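Local coordinates for protein galactose-binding lectin (Arachis hypogaea, PDB 2DVG) that binds D-galactose as a homotetrameric legume lectin, each subunit holding calcium and manganese ions beside its sugar site, at residues 83-88 with 218-223; 78-83 with 123-128. One frame throughout, in Å; residues are numbered along the deposited sequence.

Interaction 1: 83-88 with 218-223. With GLA (alpha-D-galactopyranose), chain F.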
loop_
_atom_site.group_PDB
_atom_site.type_symbol
_atom_site.label_atom_id
_atom_site.label_comp_id
_atom_site.label_asym_id
_atom_site.label_seq_id
_atom_site.Cartn_x
_atom_site.Cartn_y
_atom_site.Cartn_z
ATOM N N ASP A 83 -7.062 -33.320 8.715
ATOM C CA ASP A 83 -5.787 -33.709 8.107
ATOM C C ASP A 83 -4.763 -32.572 7.898
ATOM O O ASP A 83 -3.552 -32.811 7.894
ATOM C CB ASP A 83 -6.058 -34.399 6.763
ATOM C CG ASP A 83 -6.157 -35.908 6.887
ATOM O OD1 ASP A 83 -5.154 -36.605 6.638
ATOM O OD2 ASP A 83 -7.239 -36.406 7.243
ATOM N N GLY A 84 -5.233 -31.343 7.708
ATOM C CA GLY A 84 -4.286 -30.258 7.507
ATOM C C GLY A 84 -4.710 -29.123 6.597
ATOM O O GLY A 84 -5.838 -29.070 6.131
ATOM N N ILE A 85 -3.781 -28.211 6.345
ATOM C CA ILE A 85 -4.040 -27.054 5.506
ATOM C C ILE A 85 -2.945 -26.851 4.466
ATOM O O ILE A 85 -1.753 -26.945 4.780
ATOM C CB ILE A 85 -4.121 -25.776 6.354
ATOM C CG1 ILE A 85 -5.255 -25.895 7.366
ATOM C CG2 ILE A 85 -4.335 -24.572 5.460
ATOM C CD1 ILE A 85 -5.495 -24.632 8.162
ATOM N N ILE A 86 -3.348 -26.553 3.234
ATOM C CA ILE A 86 -2.390 -26.314 2.164
ATOM C C ILE A 86 -2.672 -25.019 1.400
ATOM O O ILE A 86 -3.821 -24.714 1.048
ATOM C CB ILE A 86 -2.368 -27.483 1.152
ATOM C CG1 ILE A 86 -1.195 -27.309 0.181
ATOM C CG2 ILE A 86 -3.674 -27.520 0.368
ATOM C CD1 ILE A 86 -0.965 -28.494 -0.733
ATOM N N PHE A 87 -1.606 -24.257 1.173
ATOM C CA PHE A 87 -1.668 -23.007 0.425
ATOM C C PHE A 87 -1.220 -23.439 -0.956
ATOM O O PHE A 87 -0.151 -24.026 -1.093
ATOM C CB PHE A 87 -0.679 -21.992 0.996
ATOM C CG PHE A 87 -0.420 -20.821 0.092
ATOM C CD1 PHE A 87 -1.407 -19.869 -0.141
ATOM C CD2 PHE A 87 0.816 -20.668 -0.528
ATOM C CE1 PHE A 87 -1.164 -18.779 -0.976
ATOM C CE2 PHE A 87 1.070 -19.582 -1.364
ATOM C CZ PHE A 87 0.079 -18.638 -1.587
ATOM N N PHE A 88 -2.005 -23.148 -1.983
ATOM C CA PHE A 88 -1.618 -23.619 -3.302
ATOM C C PHE A 88 -1.934 -22.723 -4.469
ATOM O O PHE A 88 -2.749 -21.809 -4.380
ATOM C CB PHE A 88 -2.279 -24.966 -3.565
ATOM C CG PHE A 88 -3.779 -24.880 -3.690
ATOM C CD1 PHE A 88 -4.558 -24.466 -2.613
ATOM C CD2 PHE A 88 -4.406 -25.172 -4.892
ATOM C CE1 PHE A 88 -5.933 -24.342 -2.742
ATOM C CE2 PHE A 88 -5.776 -25.051 -5.027
ATOM C CZ PHE A 88 -6.540 -24.636 -3.956
ATOM N N HIS A 218 -10.104 -26.165 10.967
ATOM C CA HIS A 218 -9.082 -25.561 10.128
ATOM C C HIS A 218 -9.555 -24.157 9.855
ATOM O O HIS A 218 -10.539 -23.964 9.152
ATOM C CB HIS A 218 -8.947 -26.299 8.799
ATOM C CG HIS A 218 -8.551 -27.734 8.931
ATOM N ND1 HIS A 218 -9.470 -28.745 9.099
ATOM C CD2 HIS A 218 -7.337 -28.331 8.886
ATOM C CE1 HIS A 218 -8.840 -29.905 9.147
ATOM N NE2 HIS A 218 -7.545 -29.682 9.021
ATOM N N LEU A 219 -8.853 -23.175 10.405
ATOM C CA LEU A 219 -9.240 -21.778 10.220
ATOM C C LEU A 219 -8.176 -20.946 9.519
ATOM O O LEU A 219 -6.986 -21.062 9.813
ATOM C CB LEU A 219 -9.535 -21.132 11.577
ATOM C CG LEU A 219 -10.577 -21.781 12.489
ATOM C CD1 LEU A 219 -10.330 -21.335 13.909
ATOM C CD2 LEU A 219 -11.987 -21.409 12.036
ATOM N N ILE A 220 -8.613 -20.109 8.587
ATOM C CA ILE A 220 -7.703 -19.210 7.881
ATOM C C ILE A 220 -8.028 -17.811 8.425
ATOM O O ILE A 220 -9.127 -17.282 8.205
ATOM C CB ILE A 220 -7.930 -19.269 6.358
ATOM C CG1 ILE A 220 -7.538 -20.651 5.833
ATOM C CG2 ILE A 220 -7.106 -18.200 5.671
ATOM C CD1 ILE A 220 -6.048 -20.951 5.943
ATOM N N ARG A 221 -7.073 -17.229 9.150
ATOM C CA ARG A 221 -7.264 -15.925 9.787
ATOM C C ARG A 221 -6.969 -14.660 8.976
ATOM O O ARG A 221 -7.750 -13.713 9.012
ATOM C CB ARG A 221 -6.483 -15.896 11.099
ATOM C CG ARG A 221 -6.979 -16.909 12.103
ATOM C CD ARG A 221 -5.923 -17.211 13.144
ATOM N NE ARG A 221 -5.563 -16.046 13.946
ATOM C CZ ARG A 221 -6.371 -15.473 14.830
ATOM N NH1 ARG A 221 -7.595 -15.956 15.027
ATOM N NH2 ARG A 221 -5.951 -14.428 15.533
ATOM N N SER A 222 -5.852 -14.618 8.261
ATOM C CA SER A 222 -5.551 -13.434 7.463
ATOM C C SER A 222 -4.716 -13.821 6.253
ATOM O O SER A 222 -4.216 -14.942 6.177
ATOM C CB SER A 222 -4.810 -12.392 8.305
ATOM O OG SER A 222 -3.535 -12.867 8.685
ATOM N N TRP A 223 -4.576 -12.891 5.311
ATOM C CA TRP A 223 -3.822 -13.141 4.090
ATOM C C TRP A 223 -3.482 -11.844 3.332
ATOM O O TRP A 223 -4.363 -11.026 3.027
ATOM C CB TRP A 223 -4.632 -14.080 3.187
ATOM C CG TRP A 223 -3.934 -14.501 1.931
ATOM C CD1 TRP A 223 -2.588 -14.560 1.723
ATOM C CD2 TRP A 223 -4.543 -15.008 0.737
ATOM N NE1 TRP A 223 -2.320 -15.077 0.482
ATOM C CE2 TRP A 223 -3.501 -15.360 -0.147
ATOM C CE3 TRP A 223 -5.869 -15.203 0.329
ATOM C CZ2 TRP A 223 -3.740 -15.895 -1.413
ATOM C CZ3 TRP A 223 -6.106 -15.737 -0.931
ATOM C CH2 TRP A 223 -5.044 -16.077 -1.786
HETATM C C1 GLA F . -7.484 -42.249 7.675
HETATM C C2 GLA F . -7.356 -41.240 6.526
HETATM C C3 GLA F . -6.380 -40.125 6.910
HETATM C C4 GLA F . -6.759 -39.502 8.264
HETATM C C5 GLA F . -6.978 -40.595 9.326
HETATM C C6 GLA F . -7.506 -40.048 10.632
HETATM O O1 GLA F . -6.628 -43.270 8.049
HETATM O O2 GLA F . -6.897 -41.889 5.350
HETATM O O3 GLA F . -6.383 -39.129 5.899
HETATM O O4 GLA F . -7.932 -38.713 8.135
HETATM O O5 GLA F . -7.932 -41.579 8.859
HETATM O O6 GLA F . -7.334 -40.993 11.678
#

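Interaction 2: 78-83 with 123-128. With CA (calcium ion), chain G; GLA (alpha-D-galactopyranose), chain F.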
loop_
_atom_site.group_PDB
_atom_site.type_symbol
_atom_site.label_atom_id
_atom_site.label_comp_id
_atom_site.label_asym_id
_atom_site.label_seq_id
_atom_site.Cartn_x
_atom_site.Cartn_y
_atom_site.Cartn_z
ATOM N N ASP A 78 -14.354 -36.067 19.530
ATOM C CA ASP A 78 -13.149 -36.788 19.894
ATOM C C ASP A 78 -12.598 -37.461 18.640
ATOM O O ASP A 78 -12.273 -38.651 18.633
ATOM C CB ASP A 78 -13.488 -37.828 20.961
ATOM C CG ASP A 78 -14.922 -38.314 20.861
ATOM O OD1 ASP A 78 -15.801 -37.778 21.567
ATOM O OD2 ASP A 78 -15.172 -39.225 20.053
ATOM N N TYR A 79 -12.512 -36.682 17.571
ATOM C CA TYR A 79 -11.990 -37.181 16.313
ATOM C C TYR A 79 -10.471 -37.087 16.290
ATOM O O TYR A 79 -9.851 -36.514 17.190
ATOM C CB TYR A 79 -12.566 -36.373 15.156
ATOM C CG TYR A 79 -14.036 -36.596 14.951
ATOM C CD1 TYR A 79 -14.503 -37.662 14.183
ATOM C CD2 TYR A 79 -14.972 -35.742 15.530
ATOM C CE1 TYR A 79 -15.882 -37.871 13.994
ATOM C CE2 TYR A 79 -16.346 -35.939 15.349
ATOM C CZ TYR A 79 -16.795 -37.000 14.579
ATOM O OH TYR A 79 -18.147 -37.160 14.381
ATOM N N ASP A 80 -9.880 -37.666 15.253
ATOM C CA ASP A 80 -8.440 -37.632 15.085
ATOM C C ASP A 80 -8.081 -36.273 14.521
ATOM O O ASP A 80 -8.703 -35.805 13.572
ATOM C CB ASP A 80 -7.988 -38.707 14.101
ATOM C CG ASP A 80 -7.176 -39.795 14.759
ATOM O OD1 ASP A 80 -7.740 -40.530 15.597
ATOM O OD2 ASP A 80 -5.973 -39.912 14.440
ATOM N N PRO A 81 -7.092 -35.605 15.119
ATOM C CA PRO A 81 -6.641 -34.287 14.664
ATOM C C PRO A 81 -6.030 -34.399 13.264
ATOM O O PRO A 81 -4.819 -34.565 13.116
ATOM C CB PRO A 81 -5.612 -33.909 15.717
ATOM C CG PRO A 81 -6.180 -34.540 16.954
ATOM C CD PRO A 81 -6.558 -35.903 16.457
ATOM N N ALA A 82 -6.885 -34.310 12.245
ATOM C CA ALA A 82 -6.474 -34.419 10.849
ATOM C C ALA A 82 -7.438 -33.625 9.964
ATOM O O ALA A 82 -8.543 -33.317 10.405
ATOM C CB ALA A 82 -6.485 -35.859 10.452
ATOM N N ASP A 83 -7.062 -33.320 8.715
ATOM C CA ASP A 83 -5.787 -33.709 8.107
ATOM C C ASP A 83 -4.763 -32.572 7.898
ATOM O O ASP A 83 -3.552 -32.811 7.894
ATOM C CB ASP A 83 -6.058 -34.399 6.763
ATOM C CG ASP A 83 -6.157 -35.908 6.887
ATOM O OD1 ASP A 83 -5.154 -36.605 6.638
ATOM O OD2 ASP A 83 -7.239 -36.406 7.243
ATOM N N ASP A 123 0.723 -30.512 7.128
ATOM C CA ASP A 123 0.237 -31.845 7.458
ATOM C C ASP A 123 0.254 -32.209 8.941
ATOM O O ASP A 123 1.293 -32.132 9.597
ATOM C CB ASP A 123 1.066 -32.859 6.673
ATOM C CG ASP A 123 0.232 -33.963 6.084
ATOM O OD1 ASP A 123 -0.531 -34.600 6.836
ATOM O OD2 ASP A 123 0.343 -34.199 4.867
ATOM N N THR A 124 -0.898 -32.639 9.449
ATOM C CA THR A 124 -1.034 -33.012 10.854
ATOM C C THR A 124 -1.372 -34.481 11.093
ATOM O O THR A 124 -1.723 -34.857 12.207
ATOM C CB THR A 124 -2.116 -32.197 11.543
ATOM O OG1 THR A 124 -3.401 -32.718 11.174
ATOM C CG2 THR A 124 -2.011 -30.735 11.139
ATOM N N TYR A 125 -1.299 -35.295 10.045
ATOM C CA TYR A 125 -1.548 -36.730 10.149
ATOM C C TYR A 125 -0.669 -37.411 9.101
ATOM O O TYR A 125 -0.599 -36.964 7.959
ATOM C CB TYR A 125 -3.021 -37.068 9.913
ATOM C CG TYR A 125 -3.296 -38.557 9.912
ATOM C CD1 TYR A 125 -2.960 -39.344 8.812
ATOM C CD2 TYR A 125 -3.855 -39.186 11.019
ATOM C CE1 TYR A 125 -3.170 -40.717 8.812
ATOM C CE2 TYR A 125 -4.071 -40.565 11.032
ATOM C CZ TYR A 125 -3.725 -41.323 9.921
ATOM O OH TYR A 125 -3.934 -42.686 9.912
ATOM N N SER A 126 -0.005 -38.493 9.494
ATOM C CA SER A 126 0.906 -39.199 8.606
ATOM C C SER A 126 0.298 -40.263 7.699
ATOM O O SER A 126 -0.011 -41.366 8.146
ATOM C CB SER A 126 2.014 -39.822 9.442
ATOM O OG SER A 126 2.810 -40.676 8.650
ATOM N N ASN A 127 0.156 -39.936 6.416
ATOM C CA ASN A 127 -0.411 -40.859 5.433
ATOM C C ASN A 127 0.657 -41.652 4.684
ATOM O O ASN A 127 1.211 -41.177 3.692
ATOM C CB ASN A 127 -1.251 -40.089 4.416
ATOM C CG ASN A 127 -2.579 -39.652 4.976
ATOM O OD1 ASN A 127 -2.644 -38.826 5.884
ATOM N ND2 ASN A 127 -3.659 -40.212 4.438
ATOM N N SER A 128 0.933 -42.868 5.138
ATOM C CA SER A 128 1.949 -43.685 4.481
ATOM C C SER A 128 1.642 -43.988 3.007
ATOM O O SER A 128 2.522 -44.447 2.267
ATOM C CB SER A 128 2.163 -44.995 5.247
ATOM O OG SER A 128 0.953 -45.721 5.390
HETATM CA CA CA G . -0.936 -36.727 5.347
HETATM C C1 GLA F . -7.484 -42.249 7.675
HETATM C C2 GLA F . -7.356 -41.240 6.526
HETATM C C3 GLA F . -6.380 -40.125 6.910
HETATM C C4 GLA F . -6.759 -39.502 8.264
HETATM C C5 GLA F . -6.978 -40.595 9.326
HETATM C C6 GLA F . -7.506 -40.048 10.632
HETATM O O1 GLA F . -6.628 -43.270 8.049
HETATM O O2 GLA F . -6.897 -41.889 5.350
HETATM O O3 GLA F . -6.383 -39.129 5.899
HETATM O O4 GLA F . -7.932 -38.713 8.135
HETATM O O5 GLA F . -7.932 -41.579 8.859
HETATM O O6 GLA F . -7.334 -40.993 11.678
HETATM O O HOH W 1 -2.957 -35.548 6.656
#

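Interaction 1: 83-88 with 218-223
Ile-85, Phe-87 and the backbone of Gly-84 meet His-218, Ile-220 and Trp-223 where the two beta sheets of the legume lectin sandwich pack face to face. Strand 84-88 belongs to the seven-stranded sheet, strand 218-223 to the sheet packed against it. Their axes pass 8.0 Å apart, at 38° to each other. The side chains of Ile-85 and His-218 run past one another from opposing strands, and CG1 of Ile-85 lies at the imidazole edge, 3.5 Å from CD2 of His-218. The same ring edge faces the backbone of Gly-84, whose N gives a weak hydrogen bond to His-218 NE2 (3.1 Å, 131°). ND1 of this ring is hydrogen-bonded to Thr-35. Further along, Ile-85 CG2 touches Ile-220 CD1 at 4.0 Å. With CG anti to the backbone N (chi1 165°), the Phe-87 ring swings toward Trp-223, and its edge atom CE1 comes within 3.9 Å of Trp-223 CZ2. Phe-206 packs against both rings. Next to Gly-84, OD1 and OD2 of Asp-83 accept hydrogen bonds from galactose O3 and O4, the second at 2.6 Å. The chemistry thus changes from the sugar-binding loop residue Asp-83 into strand 84-88, where apolar packing joins the sheets.

Interaction 2: 78-83 with 123-128
Ala-82 and Tyr-125 touch through their CB atoms, 3.7 Å apart, in the galactose site of the legume lectin fold. Two loops form this side of the site, and one of them is built round calcium. The Tyr-125 ring lies against the sugar, with galactose C5 over one face and offset toward the rim, a CH-pi contact of the kind often seen in galactose-binding lectins. CG anti to the backbone N (chi1 176°) carries the ring out to the sugar. Asp-80 OD2 stands at the ring edge, in its plane, 4.0 Å from Tyr-125 CE2. Asn-127 works at both ends of its amide. ND2 gives a weak but straight bond to galactose O3 (3.3 Å, 167°) and is also hydrogen-bonded to Glu-129, while OD1 binds calcium at 2.8 Å.

Behind this shell, both carboxylate oxygens of Asp-123 and the backbone O of Tyr-125 also bind calcium, and Asp-132 and a water add to its coordination. Asp-123 is a manganese ligand too. The calcium-bound water donates to Asp-83 O at 3.1 Å. That carbonyl also takes the backbone N of Thr-124 in a nearly straight bond (3.1 Å, 170°). Asp-83 follows a cis peptide bond, and Pro-81 centres an inverse gamma turn. Thr-124 OG1 donates to Pro-81 O at 3.0 Å, approaching from above the carbonyl plane.

In the fold
Asp-83 belongs to both contacts. In interaction 1 it ends the buried packing between sheets; in interaction 2 it faces the calcium loop. The centres of the two contacts lie about 15 Å apart, and interaction 1 sits much nearer the middle of the chain. They meet directly where His-218 CE1 packs 3.6 Å from Ala-82 O. Both reach the same galactose, which is also hydrogen-bonded to Ser-211. The nearest side-chain atom of Asp-83 is about 4 Å from calcium and about 9 Å from manganese. The sugar-binding carboxylate therefore stands between the sandwich core at 83-88 with 218-223 and the calcium-binding loop at 123-128.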